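Local coordinates for outer membrane protein YopM (Yersinia pestis, PDB 1JL5) that acts as a leucine-rich repeat effector and virulence factor, probably altering host cell physiology to promote bacterial survival, and assembles as a hollow tetrameric cylinder, at residues Val62-Asp67 against Asn79-Ser84; Ser44-Asn49 against Glu56-Ala61; Arg310-Leu315 against Leu322-Asn327. One frame throughout, in Å; residues are numbered along the deposited sequence.

Contact 1. Residues Val62-Asp67 against Asn79-Ser84; sequences VSRLRD and NNLGLS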
loop_
_atom_site.group_PDB
_atom_site.type_symbol
_atom_site.label_atom_id
_atom_site.label_comp_id
_atom_site.label_asym_id
_atom_site.label_seq_id
_atom_site.Cartn_x
_atom_site.Cartn_y
_atom_site.Cartn_z
ATOM N N VAL A 62 -14.949 -25.894 -29.734
ATOM C CA VAL A 62 -15.278 -26.764 -30.855
ATOM C C VAL A 62 -14.702 -26.162 -32.118
ATOM O O VAL A 62 -14.136 -26.859 -32.951
ATOM C CB VAL A 62 -16.792 -26.927 -31.023
ATOM C CG1 VAL A 62 -17.088 -27.667 -32.316
ATOM C CG2 VAL A 62 -17.359 -27.689 -29.837
ATOM N N SER A 63 -14.841 -24.851 -32.248
ATOM C CA SER A 63 -14.311 -24.159 -33.407
ATOM C C SER A 63 -12.806 -24.391 -33.484
ATOM O O SER A 63 -12.263 -24.647 -34.556
ATOM C CB SER A 63 -14.602 -22.665 -33.300
ATOM O OG SER A 63 -14.034 -21.973 -34.394
ATOM N N ARG A 64 -12.136 -24.304 -32.336
ATOM C CA ARG A 64 -10.691 -24.508 -32.275
ATOM C C ARG A 64 -10.411 -25.967 -32.598
ATOM O O ARG A 64 -9.505 -26.290 -33.364
ATOM C CB ARG A 64 -10.161 -24.205 -30.870
ATOM C CG ARG A 64 -10.502 -22.824 -30.319
ATOM C CD ARG A 64 -9.603 -21.747 -30.880
ATOM N NE ARG A 64 -9.918 -20.435 -30.316
ATOM C CZ ARG A 64 -9.706 -20.085 -29.051
ATOM N NH1 ARG A 64 -9.167 -20.945 -28.197
ATOM N NH2 ARG A 64 -10.044 -18.870 -28.635
ATOM N N LEU A 65 -11.197 -26.849 -31.995
ATOM C CA LEU A 65 -11.046 -28.280 -32.207
ATOM C C LEU A 65 -11.162 -28.613 -33.683
ATOM O O LEU A 65 -10.310 -29.297 -34.250
ATOM C CB LEU A 65 -12.118 -29.030 -31.422
ATOM C CG LEU A 65 -11.875 -29.092 -29.917
ATOM C CD1 LEU A 65 -13.164 -29.405 -29.190
ATOM C CD2 LEU A 65 -10.807 -30.141 -29.637
ATOM N N ARG A 66 -12.227 -28.122 -34.299
ATOM C CA ARG A 66 -12.473 -28.370 -35.708
ATOM C C ARG A 66 -11.334 -27.830 -36.548
ATOM O O ARG A 66 -10.776 -28.542 -37.383
ATOM C CB ARG A 66 -13.786 -27.715 -36.130
ATOM C CG ARG A 66 -14.992 -28.225 -35.374
ATOM C CD ARG A 66 -16.235 -27.538 -35.874
ATOM N NE ARG A 66 -16.410 -27.784 -37.300
ATOM C CZ ARG A 66 -17.370 -28.545 -37.812
ATOM N NH1 ARG A 66 -18.252 -29.133 -37.014
ATOM N NH2 ARG A 66 -17.439 -28.720 -39.121
ATOM N N ASP A 67 -10.990 -26.566 -36.328
ATOM C CA ASP A 67 -9.915 -25.951 -37.082
ATOM C C ASP A 67 -8.656 -26.784 -36.921
ATOM O O ASP A 67 -7.944 -27.056 -37.886
ATOM C CB ASP A 67 -9.654 -24.530 -36.592
ATOM C CG ASP A 67 -8.696 -23.788 -37.490
ATOM O OD1 ASP A 67 -9.027 -23.624 -38.683
ATOM O OD2 ASP A 67 -7.614 -23.379 -37.014
ATOM N N ASN A 79 -7.326 -22.015 -24.524
ATOM C CA ASN A 79 -7.098 -21.244 -23.317
ATOM C C ASN A 79 -8.253 -20.373 -22.892
ATOM O O ASN A 79 -8.934 -19.760 -23.710
ATOM C CB ASN A 79 -5.858 -20.360 -23.452
ATOM C CG ASN A 79 -4.600 -21.158 -23.641
ATOM O OD1 ASN A 79 -4.497 -22.292 -23.173
ATOM N ND2 ASN A 79 -3.622 -20.566 -24.316
ATOM N N ASN A 80 -8.458 -20.331 -21.585
ATOM C CA ASN A 80 -9.483 -19.505 -20.984
ATOM C C ASN A 80 -10.847 -19.610 -21.648
ATOM O O ASN A 80 -11.485 -18.597 -21.942
ATOM C CB ASN A 80 -9.009 -18.052 -20.984
ATOM C CG ASN A 80 -9.754 -17.212 -19.991
ATOM O OD1 ASN A 80 -9.976 -17.638 -18.860
ATOM N ND2 ASN A 80 -10.147 -16.011 -20.398
ATOM N N LEU A 81 -11.298 -20.837 -21.875
ATOM C CA LEU A 81 -12.596 -21.054 -22.489
ATOM C C LEU A 81 -13.568 -21.567 -21.446
ATOM O O LEU A 81 -14.687 -21.961 -21.761
ATOM C CB LEU A 81 -12.475 -22.045 -23.646
ATOM C CG LEU A 81 -11.631 -21.528 -24.812
ATOM C CD1 LEU A 81 -11.650 -22.533 -25.959
ATOM C CD2 LEU A 81 -12.184 -20.183 -25.271
ATOM N N GLY A 82 -13.126 -21.553 -20.194
ATOM C CA GLY A 82 -13.960 -22.006 -19.099
ATOM C C GLY A 82 -14.420 -23.438 -19.249
ATOM O O GLY A 82 -15.420 -23.842 -18.661
ATOM N N LEU A 83 -13.682 -24.219 -20.027
ATOM C CA LEU A 83 -14.044 -25.610 -20.256
ATOM C C LEU A 83 -13.899 -26.463 -19.008
ATOM O O LEU A 83 -12.819 -26.545 -18.429
ATOM C CB LEU A 83 -13.176 -26.183 -21.369
ATOM C CG LEU A 83 -13.125 -25.281 -22.598
ATOM C CD1 LEU A 83 -12.308 -25.951 -23.684
ATOM C CD2 LEU A 83 -14.542 -24.985 -23.080
ATOM N N SER A 84 -14.992 -27.092 -18.589
ATOM C CA SER A 84 -14.957 -27.949 -17.416
ATOM C C SER A 84 -14.493 -29.327 -17.862
ATOM O O SER A 84 -14.286 -30.224 -17.051
ATOM C CB SER A 84 -16.337 -28.041 -16.767
ATOM O OG SER A 84 -17.306 -28.487 -17.693
HETATM O O HOH W 1 -8.330 -19.001 -26.195
#
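Arg64 on helix 58-71 reaches Leu81 and the backbone of Asn79 in the loop that leaves the first strand of the leucine-rich repeat solenoid, so this contact ties the helical N-terminal end to LRR 1. The contact is small, 106 Å² in all, and rests mainly on one side chain. From CB, which points at the loop, Arg64 turns CG away from its own carbonyl carbon (chi1 -55°) and bends again at chi2 (-79°); the side chain also touches Leu76 and Leu78, and beyond CG it runs out to the guanidinium. There NH1 lies 3.7 Å from CD1 of Leu81, an oblique approach, while NH2 is 4.2 Å from CD2, the other methyl of that leucine. The main polar partner of NH1 is the carbonyl of Glu77, just before the loop. Leu81 in turn packs on Met60 and Ala61 of the same helix and on Tyr300 of a second subunit, which brings the contact to the edge of a subunit interface. Asn79 OD1 accepts from the backbone N of Ser99 in the next repeat. One water bridges the two segments, 2.9 Å from Arg64 NH1, which donates to it, and 2.7 Å from Asn79 O.

Contact 2. Residues Ser44-Asn49 against Glu56-Ala61; sequences SEWERN and EQREMA
Arg58 lies flat on the indole of Trp46, guanidinium and ring planes only 9° apart and their centres 3.8 Å apart. Its CD sits over the centre of the six-membered ring in a CH-pi contact, 3.5 Å from the centroid, while CZ stands off-centre over the five-membered ring as a cation-pi partner. The chain, extended from CG to NE, carries NH1 over the five-membered ring, where it bonds Trp46 O at 2.6 Å, bent to 152° and reaching the oxygen from above the carbonyl plane. Arg58 thus grips both the side chain and the backbone of one residue. At the indole edge, CB of Ala61 meets Trp46 CH2. The aliphatic part of Glu47 runs alongside Arg58 in the opposite direction, CG to CB 3.7 Å, and ends beside Glu59; Glu47 OE2 and Glu59 OE1, like charges, are 3.9 Å apart, a repulsion probably offset by a calcium ion about 3 Å from the Glu59 side chain.

In the second shell, Glu56 steadies the guanidinium: NE and NH2 of Arg58 both bond OE1 of Glu56, side-on and from the same face of the carboxylate. Trp46 NE1 is anchored by Ser85 OG. These interactions join helices 36-48 and 58-71, which form a helical hairpin at the N-terminal end of the solenoid. A buried arginine paired with a carboxylate probably keeps its charge, balanced by Glu56 and stabilised by the aromatic face and the carbonyl.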
loop_
_atom_site.group_PDB
_atom_site.type_symbol
_atom_site.label_atom_id
_atom_site.label_comp_id
_atom_site.label_asym_id
_atom_site.label_seq_id
_atom_site.Cartn_x
_atom_site.Cartn_y
_atom_site.Cartn_z
ATOM N N SER A 44 -19.541 -31.395 -30.981
ATOM C CA SER A 44 -20.794 -30.670 -30.883
ATOM C C SER A 44 -21.594 -31.228 -29.725
ATOM O O SER A 44 -22.303 -30.494 -29.048
ATOM C CB SER A 44 -21.578 -30.788 -32.185
ATOM O OG SER A 44 -20.894 -30.077 -33.205
ATOM N N GLU A 45 -21.472 -32.529 -29.491
ATOM C CA GLU A 45 -22.189 -33.161 -28.393
ATOM C C GLU A 45 -21.597 -32.601 -27.106
ATOM O O GLU A 45 -22.312 -32.218 -26.180
ATOM C CB GLU A 45 -22.003 -34.675 -28.444
ATOM C CG GLU A 45 -22.788 -35.445 -27.392
ATOM C CD GLU A 45 -24.262 -35.069 -27.369
ATOM O OE1 GLU A 45 -24.837 -34.810 -28.451
ATOM O OE2 GLU A 45 -24.851 -35.045 -26.264
ATOM N N TRP A 46 -20.273 -32.562 -27.064
ATOM C CA TRP A 46 -19.570 -32.037 -25.912
ATOM C C TRP A 46 -20.002 -30.586 -25.737
ATOM O O TRP A 46 -20.302 -30.143 -24.634
ATOM C CB TRP A 46 -18.069 -32.113 -26.152
ATOM C CG TRP A 46 -17.280 -31.325 -25.183
ATOM C CD1 TRP A 46 -16.998 -31.652 -23.888
ATOM C CD2 TRP A 46 -16.668 -30.061 -25.424
ATOM N NE1 TRP A 46 -16.244 -30.668 -23.309
ATOM C CE2 TRP A 46 -16.027 -29.675 -24.229
ATOM C CE3 TRP A 46 -16.599 -29.212 -26.537
ATOM C CZ2 TRP A 46 -15.320 -28.479 -24.115
ATOM C CZ3 TRP A 46 -15.893 -28.021 -26.424
ATOM C CH2 TRP A 46 -15.267 -27.666 -25.219
ATOM N N GLU A 47 -20.043 -29.853 -26.838
ATOM C CA GLU A 47 -20.450 -28.467 -26.779
ATOM C C GLU A 47 -21.838 -28.330 -26.172
ATOM O O GLU A 47 -22.051 -27.494 -25.297
ATOM C CB GLU A 47 -20.458 -27.862 -28.170
ATOM C CG GLU A 47 -20.744 -26.385 -28.167
ATOM C CD GLU A 47 -20.791 -25.835 -29.558
ATOM O OE1 GLU A 47 -20.110 -26.402 -30.434
ATOM O OE2 GLU A 47 -21.496 -24.832 -29.779
ATOM N N ARG A 48 -22.776 -29.152 -26.641
ATOM C CA ARG A 48 -24.151 -29.116 -26.145
ATOM C C ARG A 48 -24.212 -29.471 -24.672
ATOM O O ARG A 48 -25.133 -29.064 -23.970
ATOM C CB ARG A 48 -25.044 -30.102 -26.909
ATOM C CG ARG A 48 -24.996 -29.966 -28.411
ATOM C CD ARG A 48 -26.090 -30.767 -29.104
ATOM N NE ARG A 48 -25.884 -30.784 -30.550
ATOM C CZ ARG A 48 -25.109 -31.659 -31.182
ATOM N NH1 ARG A 48 -24.473 -32.602 -30.496
ATOM N NH2 ARG A 48 -24.954 -31.582 -32.499
ATOM N N ASN A 49 -23.240 -30.248 -24.209
ATOM C CA ASN A 49 -23.220 -30.661 -22.816
ATOM C C ASN A 49 -22.613 -29.604 -21.929
ATOM O O ASN A 49 -22.435 -29.817 -20.732
ATOM C CB ASN A 49 -22.448 -31.963 -22.647
ATOM C CG ASN A 49 -23.110 -33.114 -23.351
ATOM O OD1 ASN A 49 -24.315 -33.091 -23.595
ATOM N ND2 ASN A 49 -22.331 -34.140 -23.672
ATOM N N GLU A 56 -18.899 -21.644 -20.151
ATOM C CA GLU A 56 -17.957 -22.447 -20.908
ATOM C C GLU A 56 -18.097 -22.060 -22.365
ATOM O O GLU A 56 -19.198 -21.999 -22.904
ATOM C CB GLU A 56 -18.243 -23.929 -20.720
ATOM C CG GLU A 56 -18.124 -24.361 -19.283
ATOM C CD GLU A 56 -17.859 -25.830 -19.152
ATOM O OE1 GLU A 56 -17.184 -26.385 -20.042
ATOM O OE2 GLU A 56 -18.305 -26.424 -18.153
ATOM N N GLN A 57 -16.975 -21.766 -22.997
ATOM C CA GLN A 57 -16.985 -21.369 -24.387
ATOM C C GLN A 57 -16.658 -22.571 -25.252
ATOM O O GLN A 57 -15.660 -22.608 -25.964
ATOM C CB GLN A 57 -15.984 -20.239 -24.582
ATOM C CG GLN A 57 -16.350 -19.048 -23.720
ATOM C CD GLN A 57 -15.302 -17.974 -23.727
ATOM O OE1 GLN A 57 -14.177 -18.189 -23.285
ATOM N NE2 GLN A 57 -15.663 -16.800 -24.228
ATOM N N ARG A 58 -17.523 -23.570 -25.168
ATOM C CA ARG A 58 -17.329 -24.783 -25.928
ATOM C C ARG A 58 -17.476 -24.526 -27.412
ATOM O O ARG A 58 -16.829 -25.181 -28.219
ATOM C CB ARG A 58 -18.307 -25.843 -25.453
ATOM C CG ARG A 58 -18.141 -26.105 -23.984
ATOM C CD ARG A 58 -18.636 -27.463 -23.594
ATOM N NE ARG A 58 -18.284 -27.749 -22.211
ATOM C CZ ARG A 58 -18.511 -28.912 -21.615
ATOM N NH1 ARG A 58 -19.091 -29.895 -22.290
ATOM N NH2 ARG A 58 -18.162 -29.089 -20.348
ATOM N N GLU A 59 -18.309 -23.561 -27.778
ATOM C CA GLU A 59 -18.477 -23.264 -29.189
ATOM C C GLU A 59 -17.133 -22.861 -29.764
ATOM O O GLU A 59 -16.721 -23.352 -30.812
ATOM C CB GLU A 59 -19.479 -22.137 -29.402
ATOM C CG GLU A 59 -19.609 -21.750 -30.863
ATOM C CD GLU A 59 -20.737 -20.781 -31.097
ATOM O OE1 GLU A 59 -21.847 -21.053 -30.601
ATOM O OE2 GLU A 59 -20.527 -19.753 -31.780
ATOM N N MET A 60 -16.448 -21.962 -29.065
ATOM C CA MET A 60 -15.139 -21.514 -29.513
ATOM C C MET A 60 -14.198 -22.705 -29.478
ATOM O O MET A 60 -13.401 -22.909 -30.391
ATOM C CB MET A 60 -14.604 -20.415 -28.596
ATOM C CG MET A 60 -13.195 -19.958 -28.955
ATOM S SD MET A 60 -13.114 -19.096 -30.539
ATOM C CE MET A 60 -12.643 -20.407 -31.654
ATOM N N ALA A 61 -14.294 -23.490 -28.412
ATOM C CA ALA A 61 -13.451 -24.663 -28.275
ATOM C C ALA A 61 -13.685 -25.585 -29.465
ATOM O O ALA A 61 -12.741 -26.006 -30.129
ATOM C CB ALA A 61 -13.768 -25.385 -26.979
#

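Contact 3. Residues Arg310-Leu315 against Leu322-Asn327; sequences RSLCDL and LNVSNN. With CA (calcium ion), chain B.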
loop_
_atom_site.group_PDB
_atom_site.type_symbol
_atom_site.label_atom_id
_atom_site.label_comp_id
_atom_site.label_asym_id
_atom_site.label_seq_id
_atom_site.Cartn_x
_atom_site.Cartn_y
_atom_site.Cartn_z
ATOM N N ARG A 310 24.506 -1.461 9.371
ATOM C CA ARG A 310 24.913 -0.223 10.002
ATOM C C ARG A 310 25.831 0.513 9.062
ATOM O O ARG A 310 26.019 1.718 9.176
ATOM C CB ARG A 310 25.682 -0.497 11.277
ATOM C CG ARG A 310 24.911 -1.186 12.353
ATOM C CD ARG A 310 25.470 -0.672 13.636
ATOM N NE ARG A 310 25.480 -1.660 14.692
ATOM C CZ ARG A 310 25.989 -1.415 15.886
ATOM N NH1 ARG A 310 26.512 -0.222 16.132
ATOM N NH2 ARG A 310 25.969 -2.346 16.824
ATOM N N SER A 311 26.432 -0.231 8.147
ATOM C CA SER A 311 27.337 0.374 7.200
ATOM C C SER A 311 27.413 -0.476 5.959
ATOM O O SER A 311 27.287 -1.698 6.005
ATOM C CB SER A 311 28.734 0.513 7.806
ATOM O OG SER A 311 29.295 -0.766 8.031
ATOM N N LEU A 312 27.607 0.199 4.841
ATOM C CA LEU A 312 27.726 -0.464 3.568
ATOM C C LEU A 312 29.151 -0.280 3.117
ATOM O O LEU A 312 29.720 0.805 3.256
ATOM C CB LEU A 312 26.809 0.179 2.532
ATOM C CG LEU A 312 25.321 -0.116 2.582
ATOM C CD1 LEU A 312 24.638 0.614 1.432
ATOM C CD2 LEU A 312 25.101 -1.619 2.470
ATOM N N CYS A 313 29.731 -1.344 2.589
ATOM C CA CYS A 313 31.079 -1.271 2.068
ATOM C C CYS A 313 30.913 -0.406 0.830
ATOM O O CYS A 313 29.794 -0.038 0.471
ATOM C CB CYS A 313 31.535 -2.657 1.652
ATOM S SG CYS A 313 30.323 -3.429 0.566
ATOM N N ASP A 314 32.016 -0.079 0.174
ATOM C CA ASP A 314 31.927 0.722 -1.027
ATOM C C ASP A 314 31.061 -0.043 -2.001
ATOM O O ASP A 314 31.061 -1.272 -2.020
ATOM C CB ASP A 314 33.310 0.960 -1.630
ATOM C CG ASP A 314 34.182 1.813 -0.744
ATOM O OD1 ASP A 314 33.675 2.826 -0.213
ATOM O OD2 ASP A 314 35.371 1.475 -0.584
ATOM N N LEU A 315 30.311 0.689 -2.806
ATOM C CA LEU A 315 29.436 0.064 -3.769
ATOM C C LEU A 315 30.158 -0.103 -5.093
ATOM O O LEU A 315 30.892 0.780 -5.527
ATOM C CB LEU A 315 28.192 0.923 -3.951
ATOM C CG LEU A 315 27.509 1.227 -2.615
ATOM C CD1 LEU A 315 26.450 2.296 -2.803
ATOM C CD2 LEU A 315 26.918 -0.061 -2.051
ATOM N N LEU A 322 20.337 0.026 -5.600
ATOM C CA LEU A 322 20.745 -0.227 -4.251
ATOM C C LEU A 322 19.534 -0.055 -3.376
ATOM O O LEU A 322 18.963 1.031 -3.287
ATOM C CB LEU A 322 21.813 0.754 -3.802
ATOM C CG LEU A 322 22.194 0.570 -2.332
ATOM C CD1 LEU A 322 22.792 -0.818 -2.140
ATOM C CD2 LEU A 322 23.178 1.652 -1.911
ATOM N N ASN A 323 19.121 -1.145 -2.754
ATOM C CA ASN A 323 18.011 -1.073 -1.841
ATOM C C ASN A 323 18.550 -1.509 -0.500
ATOM O O ASN A 323 18.835 -2.686 -0.282
ATOM C CB ASN A 323 16.873 -1.994 -2.258
ATOM C CG ASN A 323 15.652 -1.800 -1.396
ATOM O OD1 ASN A 323 15.753 -1.261 -0.293
ATOM N ND2 ASN A 323 14.499 -2.237 -1.879
ATOM N N VAL A 324 18.737 -0.544 0.385
ATOM C CA VAL A 324 19.225 -0.827 1.724
ATOM C C VAL A 324 18.187 -0.224 2.642
ATOM O O VAL A 324 18.461 0.199 3.763
ATOM C CB VAL A 324 20.587 -0.187 1.970
ATOM C CG1 VAL A 324 21.637 -0.895 1.133
ATOM C CG2 VAL A 324 20.532 1.287 1.630
ATOM N N SER A 325 16.974 -0.182 2.121
ATOM C CA SER A 325 15.855 0.352 2.860
ATOM C C SER A 325 15.725 -0.396 4.167
ATOM O O SER A 325 16.030 -1.585 4.263
ATOM C CB SER A 325 14.563 0.172 2.067
ATOM O OG SER A 325 13.474 0.697 2.799
ATOM N N ASN A 326 15.265 0.315 5.177
ATOM C CA ASN A 326 15.042 -0.287 6.468
ATOM C C ASN A 326 16.254 -0.989 7.032
ATOM O O ASN A 326 16.258 -2.198 7.246
ATOM C CB ASN A 326 13.872 -1.265 6.396
ATOM C CG ASN A 326 13.459 -1.747 7.761
ATOM O OD1 ASN A 326 13.579 -1.013 8.737
ATOM N ND2 ASN A 326 12.965 -2.974 7.841
ATOM N N ASN A 327 17.296 -0.214 7.256
ATOM C CA ASN A 327 18.494 -0.746 7.851
ATOM C C ASN A 327 18.860 0.225 8.931
ATOM O O ASN A 327 18.001 0.959 9.405
ATOM C CB ASN A 327 19.592 -0.904 6.813
ATOM C CG ASN A 327 19.510 -2.242 6.118
ATOM O OD1 ASN A 327 19.687 -3.283 6.750
ATOM N ND2 ASN A 327 19.217 -2.228 4.826
HETATM CA CA CA B . 13.408 0.045 10.706
HETATM O O HOH W 2 15.481 0.925 10.135
HETATM O O HOH W 3 11.583 -1.193 10.804
HETATM O O HOH W 4 12.156 1.756 10.041
#
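Leu312, Leu315, Leu322 and Val324 meet mainly through methyl groups, with no hydrogen bond between the two segments. Packing is tightest where Leu312 CD1 reaches Val324 CG1 tip to tip at 3.4 Å, shorter than a usual carbon-carbon contact. The same Leu312 CD1 also meets Leu322 CD2 end-on at 3.8 Å. Leu315 crosses Leu322 at about a right angle and brings its CD1 to within 3.5 Å of Leu322 CD2, so one methyl of Leu322 serves both leucines of the opposing segment. With CG anti to the backbone N (chi1 176°), Leu322 directs that methyl toward them. Leu302 and Leu342 of the neighbouring strands flank Leu322, continuing the apolar interior from repeat to repeat. On the solvent side, by contrast with the buried Leu315, Leu322 and Val324, Ser311 and Asp314 are exposed and take no part in the packing.

Around and beyond Val324 the chain is polar. Asn323 OD1 accepts from Ser325 N at 2.9 Å, an Asx turn, and Asn327 ND2 bonds Val324 O at 2.8 Å from above the carbonyl plane; Asn327 OD1 takes the backbone N-H groups of Asn307 and Ile309. Asn326 faces another subunit instead: its OD1 binds a calcium ion at 2.2 Å, with three waters and with Asn246 and Asp266 of the third subunit completing the sphere. Apolar residues within the coil and an asparagine that bonds the backbone of the preceding repeat, as in an asparagine ladder, are the signature of the leucine-rich repeat solenoid, here with a calcium site shared between subunits.

In the fold
Contacts 1 and 2 share helix 58-71 and sit together at the N-terminal end, their centres 7 Å apart; contact 3 lies on the other side of the chain's centre, about 52 and 58 Å from them, centre to centre. The two N-terminal contacts are partly buried and each turns on one arginine: contact 2 joins helix to helix through a stack and a hydrogen bond to a backbone carbonyl, contact 1 joins helix to repeat through a water and a leucine. They meet directly, Leu81 pairing its backbone with Gln57. Contact 3 is buried and purely apolar, linking successive repeats. Subunit neighbours come close in all three, and contact 3 carries a ligand of an annotated calcium site.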